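PDB 2QGY: enolase from the environmental genome shotgun sequencing of the Sargasso Sea, which is of unknown function but has the fold of the enolase superfamily, binds magnesium, and so probably acts on a carboxylate substrate as its relatives do. Local coordinates for residues S255-F260 against S277-L282; F54-R59 against G98-S103. All blocks are in the same frame, centred on the assembly; numbering follows the deposited sequence.

In the fold
Strand 48-53 is an outermost strand of the antiparallel sheet in the N-terminal domain. The chain leaves it through the loop 54-59, runs through helices 60-74 and 82-93, and comes back at 98-103, where contact 2 closes a largely helical loop. Helix 99-120 then leads on toward the barrel domain. Contact 1 closes a shorter loop there, from the start of helix 257-265 through strand 271-272 to the turn before helix 282-294. The two loops follow one another in series and neither encloses the other. They meet in space: two probable hydrogen bonds, Ser255 OG to Ser102 OG and Ser277 O to Phe54 N, both 2.9 Å, tie the barrel to the N-terminal domain.

Contact 1: residues S255-F260 against S277-L282; sequences SGLVHF and SGMGGL
Met279 reaches across to the start of helix 257-265 and meets Phe260 and the backbone of Gly256. Its CG stands anti to the backbone N (chi1 169°). The chain then bends at chi2 and is extended at chi3. The sulfur comes obliquely to the Phe260 ring in a Met-aromatic contact, with SD of Met279 3.6 Å from CE2 of Phe260. Met279 and Phe260 run past one another in opposing senses. The methyl carries on beyond the sulfur: CE of Met279 packs 3.5 Å from Gly256 O and makes an apolar contact with CD2 of Leu257 at 4.2 Å. Beside the methionine the backbones also meet. Gly256 N gives a weak hydrogen bond to Met279 O at 3.4 Å, and CB of Ser255 lies 3.3 Å from the same oxygen. Gly256 is the N-cap of helix 257-265, and at its backbone angles (phi 95°, psi 149°) a CB would press on the carbonyl oxygen of Ser255. In the (beta/alpha)7beta-barrel, the modified TIM barrel of this family, this joins the loops that follow strands 248-250 and 271-272, each leading into a helix. Further out, Phe272 meets the Phe260 ring edge-to-face, and Ile288 of helix 282-294 also packs on Phe260. Ile285 of the same helix touches Met279. Ser255 OG hydrogen-bonds to Ser102 OG on helix 99-120, while Gly280 bonds through N to Ser106 OG and through O to Thr105 OG1.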
ATOM      1  N   SER A 255       2.079  -7.117   0.509  1.00 19.55           N
ATOM      2  CA  SER A 255       3.487  -6.968   0.870  1.00 20.17           C
ATOM      3  C   SER A 255       3.595  -6.835   2.367  1.00 20.84           C
ATOM      4  O   SER A 255       2.592  -6.606   3.058  1.00 21.13           O
ATOM      5  CB  SER A 255       4.158  -5.750   0.167  1.00 21.78           C
ATOM      6  OG  SER A 255       3.466  -4.535   0.483  1.00 24.77           O
ATOM      7  N   GLY A 256       4.807  -6.985   2.877  1.00 21.45           N
ATOM      8  CA  GLY A 256       5.048  -6.815   4.290  1.00 21.13           C
ATOM      9  C   GLY A 256       4.998  -8.135   5.035  1.00 21.09           C
ATOM     10  O   GLY A 256       4.233  -9.049   4.694  1.00 22.49           O
ATOM     11  N   LEU A 257       5.775  -8.230   6.099  1.00 19.62           N
ATOM     12  CA  LEU A 257       5.823  -9.486   6.853  1.00 19.04           C
ATOM     13  C   LEU A 257       4.527  -9.793   7.594  1.00 19.21           C
ATOM     14  O   LEU A 257       4.140 -10.939   7.703  1.00 19.92           O
ATOM     15  CB  LEU A 257       6.958  -9.451   7.858  1.00 19.50           C
ATOM     16  CG  LEU A 257       8.375  -9.489   7.298  1.00 20.83           C
ATOM     17  CD1 LEU A 257       9.370  -9.199   8.414  1.00 23.23           C
ATOM     18  CD2 LEU A 257       8.648 -10.851   6.652  1.00 19.53           C
ATOM     19  N   VAL A 258       3.862  -8.755   8.111  1.00 18.39           N
ATOM     20  CA  VAL A 258       2.728  -8.961   9.018  1.00 17.57           C
ATOM     21  C   VAL A 258       1.581  -9.705   8.342  1.00 17.14           C
ATOM     22  O   VAL A 258       1.057 -10.655   8.929  1.00 16.02           O
ATOM     23  CB  VAL A 258       2.233  -7.625   9.604  1.00 18.65           C
ATOM     24  CG1 VAL A 258       1.003  -7.853  10.501  1.00 19.66           C
ATOM     25  CG2 VAL A 258       3.372  -6.952  10.397  1.00 19.28           C
ATOM     26  N   HIS A 259       1.209  -9.300   7.121  1.00 15.64           N
ATOM     27  CA  HIS A 259       0.105  -9.990   6.427  1.00 16.04           C
ATOM     28  C   HIS A 259       0.470 -11.472   6.237  1.00 15.78           C
ATOM     29  O   HIS A 259      -0.363 -12.360   6.476  1.00 15.19           O
ATOM     30  CB  HIS A 259      -0.192  -9.326   5.085  1.00 16.28           C
ATOM     31  CG  HIS A 259      -1.182 -10.082   4.245  1.00 17.25           C
ATOM     32  ND1 HIS A 259      -2.521 -10.156   4.556  1.00 18.79           N
ATOM     33  CD2 HIS A 259      -1.000 -10.874   3.167  1.00 17.41           C
ATOM     34  CE1 HIS A 259      -3.136 -10.895   3.652  1.00 20.14           C
ATOM     35  NE2 HIS A 259      -2.232 -11.358   2.804  1.00 17.94           N
ATOM     36  N   PHE A 260       1.697 -11.743   5.802  1.00 15.08           N
ATOM     37  CA  PHE A 260       2.084 -13.154   5.574  1.00 15.45           C
ATOM     38  C   PHE A 260       2.156 -13.967   6.856  1.00 15.60           C
ATOM     39  O   PHE A 260       1.778 -15.154   6.851  1.00 15.82           O
ATOM     40  CB  PHE A 260       3.347 -13.279   4.710  1.00 15.52           C
ATOM     41  CG  PHE A 260       3.135 -12.816   3.269  1.00 15.72           C
ATOM     42  CD1 PHE A 260       2.630 -13.687   2.311  1.00 17.78           C
ATOM     43  CD2 PHE A 260       3.319 -11.475   2.928  1.00 15.95           C
ATOM     44  CE1 PHE A 260       2.375 -13.262   0.999  1.00 17.40           C
ATOM     45  CE2 PHE A 260       3.071 -11.032   1.623  1.00 18.76           C
ATOM     46  CZ  PHE A 260       2.589 -11.919   0.664  1.00 18.05           C
ATOM     47  N   SER A 277       9.835  -8.302  -6.744  1.00 12.55           N
ATOM     48  CA  SER A 277      10.178  -6.894  -6.799  1.00 14.36           C
ATOM     49  C   SER A 277       9.074  -6.056  -6.149  1.00 14.93           C
ATOM     50  O   SER A 277       9.025  -4.834  -6.298  1.00 15.55           O
ATOM     51  CB  SER A 277      10.357  -6.480  -8.243  1.00 14.31           C
ATOM     52  OG  SER A 277      11.646  -6.887  -8.691  1.00 14.89           O
ATOM     53  N   GLY A 278       8.184  -6.720  -5.409  1.00 14.81           N
ATOM     54  CA  GLY A 278       7.090  -5.998  -4.775  1.00 14.72           C
ATOM     55  C   GLY A 278       6.944  -6.230  -3.288  1.00 14.96           C
ATOM     56  O   GLY A 278       6.201  -5.497  -2.623  1.00 15.89           O
ATOM     57  N   MET A 279       7.634  -7.222  -2.730  1.00 15.13           N
ATOM     58  CA  MET A 279       7.393  -7.592  -1.326  1.00 16.62           C
ATOM     59  C   MET A 279       7.930  -6.521  -0.364  1.00 16.80           C
ATOM     60  O   MET A 279       7.393  -6.335   0.730  1.00 17.55           O
ATOM     61  CB  MET A 279       7.975  -9.003  -1.021  1.00 15.57           C
ATOM     62  CG  MET A 279       8.027  -9.398   0.484  1.00 19.03           C
ATOM     63  SD  MET A 279       6.434  -9.997   1.093  1.00 15.01           S
ATOM     64  CE  MET A 279       6.872 -10.360   2.833  1.00 19.78           C
ATOM     65  N   GLY A 280       8.970  -5.811  -0.804  1.00 16.50           N
ATOM     66  CA  GLY A 280       9.655  -4.798   0.021  1.00 16.40           C
ATOM     67  C   GLY A 280      11.161  -4.936  -0.107  1.00 17.38           C
ATOM     68  O   GLY A 280      11.911  -3.939  -0.009  1.00 17.72           O
ATOM     69  N   GLY A 281      11.608  -6.177  -0.341  1.00 17.56           N
ATOM     70  CA  GLY A 281      13.040  -6.461  -0.523  1.00 18.28           C
ATOM     71  C   GLY A 281      13.311  -7.944  -0.365  1.00 18.82           C
ATOM     72  O   GLY A 281      12.372  -8.738  -0.125  1.00 18.98           O
ATOM     73  N   LEU A 282      14.591  -8.324  -0.456  1.00 18.09           N
ATOM     74  CA  LEU A 282      14.975  -9.734  -0.365  1.00 18.37           C
ATOM     75  C   LEU A 282      15.017 -10.272   1.064  1.00 18.85           C
ATOM     76  O   LEU A 282      14.715 -11.454   1.290  1.00 19.64           O
ATOM     77  CB  LEU A 282      16.300  -9.976  -1.087  1.00 18.52           C
ATOM     78  CG  LEU A 282      16.214  -9.572  -2.565  1.00 17.49           C
ATOM     79  CD1 LEU A 282      17.448 -10.151  -3.237  1.00 19.03           C
ATOM     80  CD2 LEU A 282      14.926 -10.132  -3.244  1.00 17.55           C
TER

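Contact 2: residues F54-R59 against G98-S103; sequences FSINFR and GLDFSS
Arg59 and Asp100 face each other side-on, with guanidinium and carboxylate nearly coplanar, 17° apart. NE of Arg59 bonds to OD1 of Asp100 at 2.8 Å, and NH1 of Arg59 bonds to OD2 of Asp100 at 2.7 Å. Both oxygens use their syn lone pairs, and the NH1 bond is almost straight at 173°. This two-bond salt bridge fixes the rotation of both groups. The arginine chain reaches it by bending at chi2 and chi3. CG2 of Ile56 lies over one guanidinium face, 3.3 Å above the plane and toward the rim. Ile56 crosses Leu99 at about a right angle, with CD1 of Ile56 3.8 Å from CB of Leu99. The contact joins the loop after strand 48-53 to the start of helix 99-120 in the N-terminal capping domain of the enolase superfamily. The Phe54 side chain is about 9 Å from the magnesium ion, consistent with a loop that covers the barrel mouth. At the other end of the loop, Ser103 OG lies at the edge of the Phe54 ring, near its plane, 2.8 Å from Phe54 O. Arg59 NH2 bonds to His96 O of the second subunit, and Arg59 makes a cation-pi contact with Phe101 of the second subunit.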
ATOM      1  N   PHE A  54       8.465  -3.594  -8.862  1.00 13.23           N
ATOM      2  CA  PHE A  54       7.244  -4.100  -9.459  1.00 14.70           C
ATOM      3  C   PHE A  54       6.383  -2.906  -9.890  1.00 14.97           C
ATOM      4  O   PHE A  54       5.952  -2.118  -9.067  1.00 14.64           O
ATOM      5  CB  PHE A  54       6.502  -5.037  -8.510  1.00 14.40           C
ATOM      6  CG  PHE A  54       5.173  -5.422  -9.035  1.00 14.82           C
ATOM      7  CD1 PHE A  54       5.082  -6.346 -10.053  1.00 16.49           C
ATOM      8  CD2 PHE A  54       4.038  -4.796  -8.576  1.00 17.88           C
ATOM      9  CE1 PHE A  54       3.855  -6.708 -10.581  1.00 16.66           C
ATOM     10  CE2 PHE A  54       2.764  -5.138  -9.111  1.00 17.46           C
ATOM     11  CZ  PHE A  54       2.693  -6.083 -10.117  1.00 17.99           C
ATOM     12  N   SER A  55       6.147  -2.764 -11.184  1.00 16.06           N
ATOM     13  CA  SER A  55       5.473  -1.549 -11.680  1.00 17.37           C
ATOM     14  C   SER A  55       3.969  -1.719 -11.752  1.00 17.64           C
ATOM     15  O   SER A  55       3.473  -2.822 -11.969  1.00 18.29           O
ATOM     16  CB  SER A  55       6.016  -1.128 -13.054  1.00 18.98           C
ATOM     17  OG  SER A  55       5.636  -2.080 -14.003  1.00 24.27           O
ATOM     18  N   ILE A  56       3.242  -0.616 -11.565  1.00 17.08           N
ATOM     19  CA  ILE A  56       1.779  -0.659 -11.422  1.00 17.92           C
ATOM     20  C   ILE A  56       1.253   0.457 -12.295  1.00 17.58           C
ATOM     21  O   ILE A  56       1.797   1.559 -12.272  1.00 16.44           O
ATOM     22  CB  ILE A  56       1.306  -0.488  -9.959  1.00 17.33           C
ATOM     23  CG1 ILE A  56       2.083  -1.414  -9.014  1.00 19.39           C
ATOM     24  CG2 ILE A  56      -0.198  -0.819  -9.861  1.00 17.63           C
ATOM     25  CD1 ILE A  56       1.863  -1.137  -7.489  1.00 19.84           C
ATOM     26  N   ASN A  57       0.248   0.134 -13.107  1.00 18.01           N
ATOM     27  CA  ASN A  57      -0.287   1.074 -14.107  1.00 19.26           C
ATOM     28  C   ASN A  57      -0.669   2.403 -13.455  1.00 19.21           C
ATOM     29  O   ASN A  57      -1.315   2.417 -12.409  1.00 18.74           O
ATOM     30  CB  ASN A  57      -1.483   0.427 -14.835  1.00 20.61           C
ATOM     31  CG  ASN A  57      -1.854   1.124 -16.149  1.00 23.28           C
ATOM     32  OD1 ASN A  57      -2.964   0.915 -16.661  1.00 32.40           O
ATOM     33  ND2 ASN A  57      -0.963   1.955 -16.687  1.00 26.11           N
ATOM     34  N   PHE A  58      -0.256   3.516 -14.069  1.00 19.42           N
ATOM     35  CA  PHE A  58      -0.501   4.913 -13.565  1.00 19.73           C
ATOM     36  C   PHE A  58       0.322   5.346 -12.342  1.00 19.87           C
ATOM     37  O   PHE A  58       0.184   6.489 -11.859  1.00 20.44           O
ATOM     38  CB  PHE A  58      -2.007   5.224 -13.367  1.00 20.93           C
ATOM     39  CG  PHE A  58      -2.794   5.160 -14.650  1.00 22.99           C
ATOM     40  CD1 PHE A  58      -2.762   6.224 -15.564  1.00 26.11           C
ATOM     41  CD2 PHE A  58      -3.507   4.023 -14.968  1.00 20.41           C
ATOM     42  CE1 PHE A  58      -3.467   6.144 -16.775  1.00 27.25           C
ATOM     43  CE2 PHE A  58      -4.203   3.929 -16.164  1.00 25.59           C
ATOM     44  CZ  PHE A  58      -4.195   4.992 -17.064  1.00 25.55           C
ATOM     45  N   ARG A  59       1.155   4.440 -11.838  1.00 18.63           N
ATOM     46  CA  ARG A  59       1.931   4.694 -10.627  1.00 17.82           C
ATOM     47  C   ARG A  59       3.427   4.595 -10.895  1.00 16.78           C
ATOM     48  O   ARG A  59       4.252   4.805  -9.981  1.00 16.53           O
ATOM     49  CB  ARG A  59       1.479   3.725  -9.514  1.00 17.49           C
ATOM     50  CG  ARG A  59       0.018   3.993  -9.174  1.00 17.33           C
ATOM     51  CD  ARG A  59      -0.824   2.693  -9.088  1.00 19.37           C
ATOM     52  NE  ARG A  59      -0.670   2.150  -7.752  1.00 18.63           N
ATOM     53  CZ  ARG A  59      -1.527   1.299  -7.202  1.00 17.93           C
ATOM     54  NH1 ARG A  59      -1.321   0.889  -5.965  1.00 16.53           N
ATOM     55  NH2 ARG A  59      -2.575   0.873  -7.907  1.00 16.46           N
ATOM     56  N   GLY A  98       2.211  -0.503   1.668  1.00 20.29           N
ATOM     57  CA  GLY A  98       1.461  -0.401   0.416  1.00 18.38           C
ATOM     58  C   GLY A  98       2.362  -0.838  -0.707  1.00 18.06           C
ATOM     59  O   GLY A  98       3.588  -0.772  -0.578  1.00 16.91           O
ATOM     60  N   LEU A  99       1.767  -1.264  -1.816  1.00 17.98           N
ATOM     61  CA  LEU A  99       2.524  -1.883  -2.907  1.00 16.91           C
ATOM     62  C   LEU A  99       3.512  -0.937  -3.557  1.00 17.83           C
ATOM     63  O   LEU A  99       4.642  -1.337  -3.831  1.00 17.12           O
ATOM     64  CB  LEU A  99       1.579  -2.440  -3.972  1.00 19.57           C
ATOM     65  CG  LEU A  99       0.888  -3.763  -3.685  1.00 20.31           C
ATOM     66  CD1 LEU A  99       0.355  -4.316  -5.004  1.00 22.80           C
ATOM     67  CD2 LEU A  99       1.855  -4.813  -3.021  1.00 20.43           C
ATOM     68  N   ASP A 100       3.085   0.311  -3.816  1.00 16.67           N
ATOM     69  CA  ASP A 100       3.937   1.304  -4.459  1.00 16.66           C
ATOM     70  C   ASP A 100       5.214   1.521  -3.635  1.00 16.05           C
ATOM     71  O   ASP A 100       6.324   1.470  -4.175  1.00 15.35           O
ATOM     72  CB  ASP A 100       3.170   2.621  -4.668  1.00 17.51           C
ATOM     73  CG  ASP A 100       1.838   2.400  -5.381  1.00 21.06           C
ATOM     74  OD1 ASP A 100       1.779   2.725  -6.590  1.00 21.90           O
ATOM     75  OD2 ASP A 100       0.854   1.877  -4.751  1.00 24.55           O
ATOM     76  N   PHE A 101       5.075   1.708  -2.318  1.00 15.21           N
ATOM     77  CA  PHE A 101       6.251   1.962  -1.501  1.00 15.60           C
ATOM     78  C   PHE A 101       7.150   0.715  -1.459  1.00 15.32           C
ATOM     79  O   PHE A 101       8.379   0.819  -1.574  1.00 14.86           O
ATOM     80  CB  PHE A 101       5.834   2.393  -0.089  1.00 15.82           C
ATOM     81  CG  PHE A 101       6.981   2.651   0.828  1.00 15.65           C
ATOM     82  CD1 PHE A 101       7.746   3.836   0.708  1.00 16.05           C
ATOM     83  CD2 PHE A 101       7.293   1.754   1.831  1.00 14.64           C
ATOM     84  CE1 PHE A 101       8.812   4.076   1.569  1.00 17.71           C
ATOM     85  CE2 PHE A 101       8.351   2.012   2.695  1.00 19.66           C
ATOM     86  CZ  PHE A 101       9.102   3.175   2.558  1.00 17.32           C
ATOM     87  N   SER A 102       6.528  -0.443  -1.283  1.00 15.37           N
ATOM     88  CA  SER A 102       7.226  -1.725  -1.195  1.00 14.79           C
ATOM     89  C   SER A 102       7.938  -2.018  -2.513  1.00 15.33           C
ATOM     90  O   SER A 102       9.019  -2.636  -2.499  1.00 15.48           O
ATOM     91  CB  SER A 102       6.232  -2.876  -0.844  1.00 15.08           C
ATOM     92  OG  SER A 102       5.708  -2.712   0.476  1.00 17.86           O
ATOM     93  N   SER A 103       7.342  -1.602  -3.642  1.00 14.28           N
ATOM     94  CA  SER A 103       8.040  -1.738  -4.947  1.00 15.76           C
ATOM     95  C   SER A 103       9.292  -0.849  -4.995  1.00 15.11           C
ATOM     96  O   SER A 103      10.350  -1.271  -5.487  1.00 14.46           O
ATOM     97  CB  SER A 103       7.151  -1.366  -6.123  1.00 14.90           C
ATOM     98  OG  SER A 103       6.146  -2.343  -6.290  1.00 22.14           O
TER